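Local coordinates for methylocystis parvus OBBP MbnE (Methylocystis parvus OBBP, PDB 5ICQ), which probably binds the copper-chelating natural product methanobactin in the periplasm, as a solute-binding protein of family 5 that serves its transport, at residues N245-G248 and A249-S253; P252-R255 and G256-F260; R476-E480 and V481-R485. One frame throughout, in Å; residues are numbered along the deposited sequence.

How the interactions relate
Interactions 1 and 2 follow each other along a single loop, between strands 237-242 and 262-268, which are neighbouring antiparallel strands of one mixed sheet. They share P252 and S253, their centres are about 8 Å apart, and the polar ends of Y246 and D250 in the first reach Q254 and R255 in the second, so the loop is held as one folded unit. Interaction 3 comes much later in the chain, where strand 472-477 of another mixed sheet passes into helix 480-489. Its centre lies about 48 Å from that of interaction 1 and about 45 Å from that of interaction 2, across the chain's centre. Short-range contacts thus shape a turn-rich loop on one side and a helix start on the other.

Interaction 1: N245-G248 and A249-S253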
loop_
_atom_site.group_PDB
_atom_site.type_symbol
_atom_site.label_atom_id
_atom_site.label_comp_id
_atom_site.label_asym_id
_atom_site.label_seq_id
_atom_site.Cartn_x
_atom_site.Cartn_y
_atom_site.Cartn_z
ATOM N N ASN A 245 -3.103 32.544 -4.943
ATOM C CA ASN A 245 -3.510 32.972 -3.609
ATOM C C ASN A 245 -3.774 31.799 -2.673
ATOM O O ASN A 245 -4.460 31.960 -1.654
ATOM C CB ASN A 245 -4.734 33.870 -3.740
ATOM C CG ASN A 245 -4.457 35.050 -4.647
ATOM O OD1 ASN A 245 -3.626 35.892 -4.320
ATOM N ND2 ASN A 245 -5.138 35.115 -5.786
ATOM N N TYR A 246 -3.229 30.625 -2.995
ATOM C CA TYR A 246 -3.363 29.442 -2.149
ATOM C C TYR A 246 -3.175 29.778 -0.668
ATOM O O TYR A 246 -2.145 30.323 -0.265
ATOM C CB TYR A 246 -2.345 28.383 -2.595
ATOM C CG TYR A 246 -2.198 27.267 -1.588
ATOM C CD1 TYR A 246 -3.321 26.647 -1.038
ATOM C CD2 TYR A 246 -0.934 26.840 -1.177
ATOM C CE1 TYR A 246 -3.189 25.648 -0.082
ATOM C CE2 TYR A 246 -0.794 25.828 -0.243
ATOM C CZ TYR A 246 -1.915 25.245 0.302
ATOM O OH TYR A 246 -1.765 24.256 1.243
ATOM N N TRP A 247 -4.191 29.473 0.146
ATOM C CA TRP A 247 -4.206 29.948 1.533
ATOM C C TRP A 247 -3.017 29.434 2.341
ATOM O O TRP A 247 -2.538 30.123 3.256
ATOM C CB TRP A 247 -5.517 29.529 2.220
ATOM C CG TRP A 247 -5.499 28.093 2.638
ATOM C CD1 TRP A 247 -5.902 27.016 1.900
ATOM C CD2 TRP A 247 -5.019 27.569 3.887
ATOM N NE1 TRP A 247 -5.699 25.850 2.612
ATOM C CE2 TRP A 247 -5.163 26.164 3.835
ATOM C CE3 TRP A 247 -4.479 28.152 5.040
ATOM C CZ2 TRP A 247 -4.798 25.332 4.897
ATOM C CZ3 TRP A 247 -4.123 27.321 6.100
ATOM C CH2 TRP A 247 -4.278 25.931 6.017
ATOM N N GLY A 248 -2.536 28.229 2.038
ATOM C CA GLY A 248 -1.596 27.557 2.920
ATOM C C GLY A 248 -0.156 27.550 2.448
ATOM O O GLY A 248 0.649 26.739 2.914
ATOM N N ALA A 249 0.190 28.477 1.548
ATOM C CA ALA A 249 1.495 28.421 0.896
ATOM C C ALA A 249 2.641 28.516 1.900
ATOM O O ALA A 249 3.725 27.980 1.643
ATOM C CB ALA A 249 1.611 29.536 -0.150
ATOM N N ASP A 250 2.427 29.167 3.049
ATOM C CA ASP A 250 3.480 29.333 4.049
ATOM C C ASP A 250 3.187 28.569 5.345
ATOM O O ASP A 250 3.798 28.839 6.386
ATOM C CB ASP A 250 3.720 30.820 4.327
ATOM C CG ASP A 250 4.991 31.069 5.129
ATOM O OD1 ASP A 250 6.061 30.536 4.754
ATOM O OD2 ASP A 250 4.909 31.783 6.149
ATOM N N ILE A 251 2.273 27.610 5.299
ATOM C CA ILE A 251 2.076 26.693 6.428
ATOM C C ILE A 251 3.289 25.773 6.512
ATOM O O ILE A 251 3.806 25.358 5.461
ATOM C CB ILE A 251 0.781 25.894 6.226
ATOM C CG1 ILE A 251 -0.438 26.833 6.235
ATOM C CG2 ILE A 251 0.621 24.796 7.263
ATOM C CD1 ILE A 251 -0.707 27.504 7.567
ATOM N N PRO A 252 3.802 25.457 7.709
ATOM C CA PRO A 252 5.030 24.644 7.790
ATOM C C PRO A 252 4.978 23.339 7.010
ATOM O O PRO A 252 5.943 23.011 6.308
ATOM C CB PRO A 252 5.171 24.401 9.299
ATOM C CG PRO A 252 4.616 25.680 9.908
ATOM C CD PRO A 252 3.402 25.982 9.028
ATOM N N SER A 253 3.871 22.595 7.097
ATOM C CA SER A 253 3.747 21.322 6.387
ATOM C C SER A 253 3.686 21.478 4.874
ATOM O O SER A 253 3.691 20.464 4.161
ATOM C CB SER A 253 2.488 20.586 6.863
ATOM O OG SER A 253 1.311 21.288 6.475
HETATM O O HOH W 1 0.090 30.613 4.117
#
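W247 lays one corner of its indole against the side chain of I251, four residues on: CZ3 lies 3.7 Å from I251 CG1 and equally near CD1, the two side chains crossing at a slant. The indole gets there because W247 CG stands between the backbone N and the carbonyl carbon (chi1 78°). Its neighbour Y246 meets A249, with ring atom CE2 3.3 Å from A249 N and CD2 3.8 Å from A249 CB. The same ring lies beneath the chain, with G248 N 3.3 Å above its plane and over its centre.

Two type I beta turns sharing G248 and A249, Y246 to A249 and G248 to I251, bring these groups together. The first closes on a weak bond from A249 N to Y246 O, at 3.5 Å. The second is firmer, I251 N to G248 O at 3.0 Å, although the donor sits well above the carbonyl plane, 62° out of it. A water bridges the two turns, donating to W247 O and accepting from D250 N at 2.9 Å.

Farther out, Y246 OH bonds Q97 and probably Q254, and Q97 also accepts from W247 NE1, so the Q97 side chain probably helps to position both aromatic residues. The indole packs on L113 and I114 of strand 109-120, while D250 makes a salt bridge with R255.

Interaction 2: P252-R255 and G256-F260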
loop_
_atom_site.group_PDB
_atom_site.type_symbol
_atom_site.label_atom_id
_atom_site.label_comp_id
_atom_site.label_asym_id
_atom_site.label_seq_id
_atom_site.Cartn_x
_atom_site.Cartn_y
_atom_site.Cartn_z
ATOM N N PRO A 252 3.802 25.457 7.709
ATOM C CA PRO A 252 5.030 24.644 7.790
ATOM C C PRO A 252 4.978 23.339 7.010
ATOM O O PRO A 252 5.943 23.011 6.308
ATOM C CB PRO A 252 5.171 24.401 9.299
ATOM C CG PRO A 252 4.616 25.680 9.908
ATOM C CD PRO A 252 3.402 25.982 9.028
ATOM N N SER A 253 3.871 22.595 7.097
ATOM C CA SER A 253 3.747 21.322 6.387
ATOM C C SER A 253 3.686 21.478 4.874
ATOM O O SER A 253 3.691 20.464 4.161
ATOM C CB SER A 253 2.488 20.586 6.863
ATOM O OG SER A 253 1.311 21.288 6.475
ATOM N N GLN A 254 3.617 22.708 4.369
ATOM C CA GLN A 254 3.513 22.977 2.941
ATOM C C GLN A 254 4.751 23.652 2.357
ATOM O O GLN A 254 4.856 23.755 1.128
ATOM C CB GLN A 254 2.289 23.876 2.674
ATOM C CG GLN A 254 0.986 23.350 3.253
ATOM C CD GLN A 254 0.496 22.170 2.457
ATOM O OE1 GLN A 254 -0.148 22.337 1.427
ATOM N NE2 GLN A 254 0.835 20.969 2.907
ATOM N N ARG A 255 5.666 24.142 3.194
ATOM C CA ARG A 255 6.817 24.891 2.703
ATOM C C ARG A 255 7.766 23.976 1.955
ATOM O O ARG A 255 8.112 22.896 2.445
ATOM C CB ARG A 255 7.566 25.553 3.862
ATOM C CG ARG A 255 6.810 26.698 4.506
ATOM C CD ARG A 255 7.522 27.177 5.765
ATOM N NE ARG A 255 6.729 28.165 6.487
ATOM C CZ ARG A 255 6.769 28.345 7.805
ATOM N NH1 ARG A 255 7.564 27.590 8.558
ATOM N NH2 ARG A 255 6.009 29.279 8.367
ATOM N N GLY A 256 8.195 24.414 0.771
ATOM C CA GLY A 256 9.056 23.611 -0.064
ATOM C C GLY A 256 8.331 22.703 -1.029
ATOM O O GLY A 256 8.978 22.108 -1.900
ATOM N N PHE A 257 7.015 22.568 -0.900
ATOM C CA PHE A 257 6.229 21.731 -1.795
ATOM C C PHE A 257 5.530 22.609 -2.824
ATOM O O PHE A 257 5.358 23.811 -2.624
ATOM C CB PHE A 257 5.187 20.921 -1.011
ATOM C CG PHE A 257 5.781 19.891 -0.091
ATOM C CD1 PHE A 257 6.438 18.777 -0.605
ATOM C CD2 PHE A 257 5.682 20.030 1.289
ATOM C CE1 PHE A 257 6.975 17.818 0.244
ATOM C CE2 PHE A 257 6.215 19.068 2.147
ATOM C CZ PHE A 257 6.862 17.965 1.626
ATOM N N TYR A 258 5.125 21.985 -3.933
ATOM C CA TYR A 258 4.296 22.611 -4.965
ATOM C C TYR A 258 5.038 23.765 -5.645
ATOM O O TYR A 258 4.666 24.936 -5.565
ATOM C CB TYR A 258 2.964 23.094 -4.384
ATOM C CG TYR A 258 2.367 22.131 -3.407
ATOM C CD1 TYR A 258 1.984 20.852 -3.803
ATOM C CD2 TYR A 258 2.167 22.505 -2.088
ATOM C CE1 TYR A 258 1.414 19.976 -2.897
ATOM C CE2 TYR A 258 1.610 21.643 -1.182
ATOM C CZ TYR A 258 1.237 20.388 -1.583
ATOM O OH TYR A 258 0.678 19.541 -0.654
ATOM N N ASN A 259 6.086 23.386 -6.350
ATOM C CA ASN A 259 7.001 24.359 -6.928
ATOM C C ASN A 259 6.725 24.662 -8.387
ATOM O O ASN A 259 6.943 25.803 -8.823
ATOM C CB ASN A 259 8.426 23.851 -6.742
ATOM C CG ASN A 259 8.709 23.581 -5.286
ATOM O OD1 ASN A 259 8.523 24.472 -4.454
ATOM N ND2 ASN A 259 9.056 22.338 -4.952
ATOM N N PHE A 260 6.236 23.684 -9.143
ATOM C CA PHE A 260 5.888 23.928 -10.533
ATOM C C PHE A 260 4.689 24.860 -10.614
ATOM O O PHE A 260 3.771 24.790 -9.790
ATOM C CB PHE A 260 5.580 22.611 -11.244
ATOM C CG PHE A 260 6.721 21.639 -11.218
ATOM C CD1 PHE A 260 7.813 21.830 -12.045
ATOM C CD2 PHE A 260 6.706 20.542 -10.356
ATOM C CE1 PHE A 260 8.882 20.951 -12.028
ATOM C CE2 PHE A 260 7.772 19.655 -10.330
ATOM C CZ PHE A 260 8.865 19.863 -11.171
HETATM O O HOH W 2 -2.110 20.273 0.176
#
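Backbone bonding first: in the loop leading to strand 262-268, F257 N donates to Q254 O at 3.2 Å, closing a type II beta turn whose two central residues are R255 and G256. The bond is fairly straight (158° at the hydrogen), but the donor stands above the plane of the carbonyl. G256 occupies the third position with a positive phi, where a CB would collide with R255 O, so glycine suits the turn. Just beyond it, the N259 side chain curls back, and ND2, with the acceptor close to its amide plane, donates to G256 O at 3.1 Å.

Aromatic contacts come next. The F257 ring returns toward the preceding residues, its CD2 and CE2 each 3.5 Å from S253 O. Y258 offers its ring edge to Q254, OE1 lying 3.2 Å from CE2 and near the ring plane, with amide and ring planes 51° apart. The glutamine chain is bent about its CB–CG bond (chi2 -73°), which turns its amide toward the tyrosine. Across one face of the Y258 ring, offset toward the rim, lies F257 CB.

Polar side chains complete the contact. A water donates to Q254 OE1 at 3.1 Å and also bonds Y258 OH, linking the two ends; the same OE1 is probably also bonded by Y246 OH. The extended R255 chain carries its guanidinium back over P252, whose CG sits 3.6 Å above one face, while the salt bridges of that group run to D250 and D51.

Because OE1 has two such partners and NE2 reaches only weakly to S253 O, the Q254 amide is probably fixed in rotation chiefly through its oxygen, with Y258 joined to it by water.

Interaction 3: R476-E480 and V481-R485; sequences RLVDE and VQYQR
An N-cap with a hydrophobic staple marks the start of helix 480-489, where the chain leaves strand 472-477 and turns into the helix. The cap residue is D479. Its OD1 accepts from Q482 N, three residues on, at 2.9 Å and almost straight (176° at the hydrogen), the N-H meeting the oxygen nearly along its C-O bond. The torsion explains the reach: with chi1 at 65°, D479 CG is tucked over the main chain, flanked by both N and C, which folds the carboxylate over the first turn. The Q482 side chain slants across that of D479, its CB 3.5 Å from D479 OD1, with the carboxylate and amide planes turned 77° apart.

The staple joins V478, just before the cap, to Y483, the fourth residue beyond it. V478 CG2 touches Y483 CB at 3.5 Å and comes to the edge of the tyrosine ring, in its plane, 3.7 Å from CD1; the two side chains cross at about a right angle. Both also touch M449 of strand 442-450, which pairs in parallel with strand 472-477, so the staple packs the helix start onto the sheet.

Main-chain bonds take over from there. Y483 N donates to D479 O at 2.8 Å, nearly head-on to the carbonyl, and Q484 N to E480 O at 3.0 Å.

D479 thus serves the helix twice, with its carboxylate and its carbonyl oxygen. Its negative charge, and that of E480 at the first helical position, would probably interact favourably with the positive end of the helix dipole and be stabilised there.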
loop_
_atom_site.group_PDB
_atom_site.type_symbol
_atom_site.label_atom_id
_atom_site.label_comp_id
_atom_site.label_asym_id
_atom_site.label_seq_id
_atom_site.Cartn_x
_atom_site.Cartn_y
_atom_site.Cartn_z
ATOM N N ARG A 476 -4.215 -23.114 -15.043
ATOM C CA ARG A 476 -5.295 -22.687 -15.932
ATOM C C ARG A 476 -5.444 -21.174 -15.922
ATOM O O ARG A 476 -5.747 -20.570 -14.883
ATOM C CB ARG A 476 -6.623 -23.366 -15.579
ATOM C CG ARG A 476 -6.574 -24.893 -15.714
ATOM C CD ARG A 476 -5.932 -25.382 -17.032
ATOM N NE ARG A 476 -5.748 -26.843 -17.049
ATOM C CZ ARG A 476 -4.695 -27.497 -17.542
ATOM N NH1 ARG A 476 -3.661 -26.836 -18.082
ATOM N NH2 ARG A 476 -4.665 -28.822 -17.472
ATOM N N LEU A 477 -5.242 -20.580 -17.092
ATOM C CA LEU A 477 -5.441 -19.155 -17.310
ATOM C C LEU A 477 -6.924 -18.914 -17.574
ATOM O O LEU A 477 -7.490 -19.511 -18.493
ATOM C CB LEU A 477 -4.598 -18.716 -18.507
ATOM C CG LEU A 477 -4.817 -17.320 -19.073
ATOM C CD1 LEU A 477 -4.318 -16.333 -18.079
ATOM C CD2 LEU A 477 -4.085 -17.169 -20.407
ATOM N N VAL A 478 -7.566 -18.078 -16.766
ATOM C CA VAL A 478 -9.001 -17.858 -16.926
ATOM C C VAL A 478 -9.238 -16.386 -17.241
ATOM O O VAL A 478 -8.449 -15.516 -16.858
ATOM C CB VAL A 478 -9.799 -18.308 -15.684
ATOM C CG1 VAL A 478 -9.499 -19.764 -15.357
ATOM C CG2 VAL A 478 -9.467 -17.455 -14.501
ATOM N N ASP A 479 -10.325 -16.110 -17.963
ATOM C CA ASP A 479 -10.587 -14.737 -18.370
ATOM C C ASP A 479 -10.950 -13.882 -17.161
ATOM O O ASP A 479 -11.253 -14.386 -16.078
ATOM C CB ASP A 479 -11.685 -14.676 -19.442
ATOM C CG ASP A 479 -13.057 -15.147 -18.945
ATOM O OD1 ASP A 479 -13.532 -14.699 -17.881
ATOM O OD2 ASP A 479 -13.681 -15.963 -19.653
ATOM N N GLU A 480 -10.930 -12.564 -17.381
ATOM C CA GLU A 480 -11.098 -11.587 -16.309
ATOM C C GLU A 480 -12.373 -11.816 -15.503
ATOM O O GLU A 480 -12.361 -11.716 -14.270
ATOM C CB GLU A 480 -11.102 -10.181 -16.913
ATOM C CG GLU A 480 -11.666 -9.093 -16.011
ATOM C CD GLU A 480 -11.894 -7.776 -16.751
ATOM O OE1 GLU A 480 -10.949 -6.962 -16.841
ATOM O OE2 GLU A 480 -13.020 -7.550 -17.243
ATOM N N VAL A 481 -13.489 -12.089 -16.179
ATOM C CA VAL A 481 -14.765 -12.197 -15.480
ATOM C C VAL A 481 -14.784 -13.437 -14.592
ATOM O O VAL A 481 -15.191 -13.379 -13.426
ATOM C CB VAL A 481 -15.930 -12.204 -16.486
ATOM C CG1 VAL A 481 -17.204 -12.673 -15.816
ATOM C CG2 VAL A 481 -16.120 -10.819 -17.079
ATOM N N GLN A 482 -14.347 -14.576 -15.135
ATOM C CA GLN A 482 -14.309 -15.817 -14.365
ATOM C C GLN A 482 -13.297 -15.741 -13.225
ATOM O O GLN A 482 -13.548 -16.261 -12.129
ATOM C CB GLN A 482 -13.968 -16.993 -15.289
ATOM C CG GLN A 482 -15.142 -17.543 -16.072
ATOM C CD GLN A 482 -16.169 -18.214 -15.173
ATOM O OE1 GLN A 482 -17.374 -17.994 -15.310
ATOM N NE2 GLN A 482 -15.693 -19.039 -14.243
ATOM N N TYR A 483 -12.137 -15.132 -13.478
ATOM C CA TYR A 483 -11.118 -14.987 -12.440
ATOM C C TYR A 483 -11.644 -14.186 -11.257
ATOM O O TYR A 483 -11.475 -14.577 -10.095
ATOM C CB TYR A 483 -9.881 -14.310 -13.026
ATOM C CG TYR A 483 -8.698 -14.242 -12.080
ATOM C CD1 TYR A 483 -7.840 -15.328 -11.932
ATOM C CD2 TYR A 483 -8.426 -13.091 -11.354
ATOM C CE1 TYR A 483 -6.746 -15.269 -11.072
ATOM C CE2 TYR A 483 -7.338 -13.025 -10.484
ATOM C CZ TYR A 483 -6.507 -14.122 -10.345
ATOM O OH TYR A 483 -5.414 -14.070 -9.499
ATOM N N GLN A 484 -12.271 -13.045 -11.537
ATOM C CA GLN A 484 -12.802 -12.217 -10.460
ATOM C C GLN A 484 -13.911 -12.942 -9.708
ATOM O O GLN A 484 -13.959 -12.910 -8.473
ATOM C CB GLN A 484 -13.309 -10.887 -11.023
ATOM C CG GLN A 484 -14.171 -10.096 -10.043
ATOM C CD GLN A 484 -14.847 -8.885 -10.675
ATOM O OE1 GLN A 484 -14.517 -7.743 -10.360
ATOM N NE2 GLN A 484 -15.809 -9.134 -11.555
ATOM N N ARG A 485 -14.822 -13.598 -10.432
ATOM C CA ARG A 485 -15.894 -14.322 -9.752
ATOM C C ARG A 485 -15.346 -15.469 -8.907
ATOM O O ARG A 485 -15.811 -15.706 -7.782
ATOM C CB ARG A 485 -16.903 -14.854 -10.767
ATOM C CG ARG A 485 -17.950 -15.764 -10.168
ATOM C CD ARG A 485 -19.353 -15.364 -10.584
ATOM N NE ARG A 485 -19.477 -15.252 -12.034
ATOM C CZ ARG A 485 -19.844 -14.144 -12.669
ATOM N NH1 ARG A 485 -20.139 -13.050 -11.982
ATOM N NH2 ARG A 485 -19.928 -14.131 -13.991
#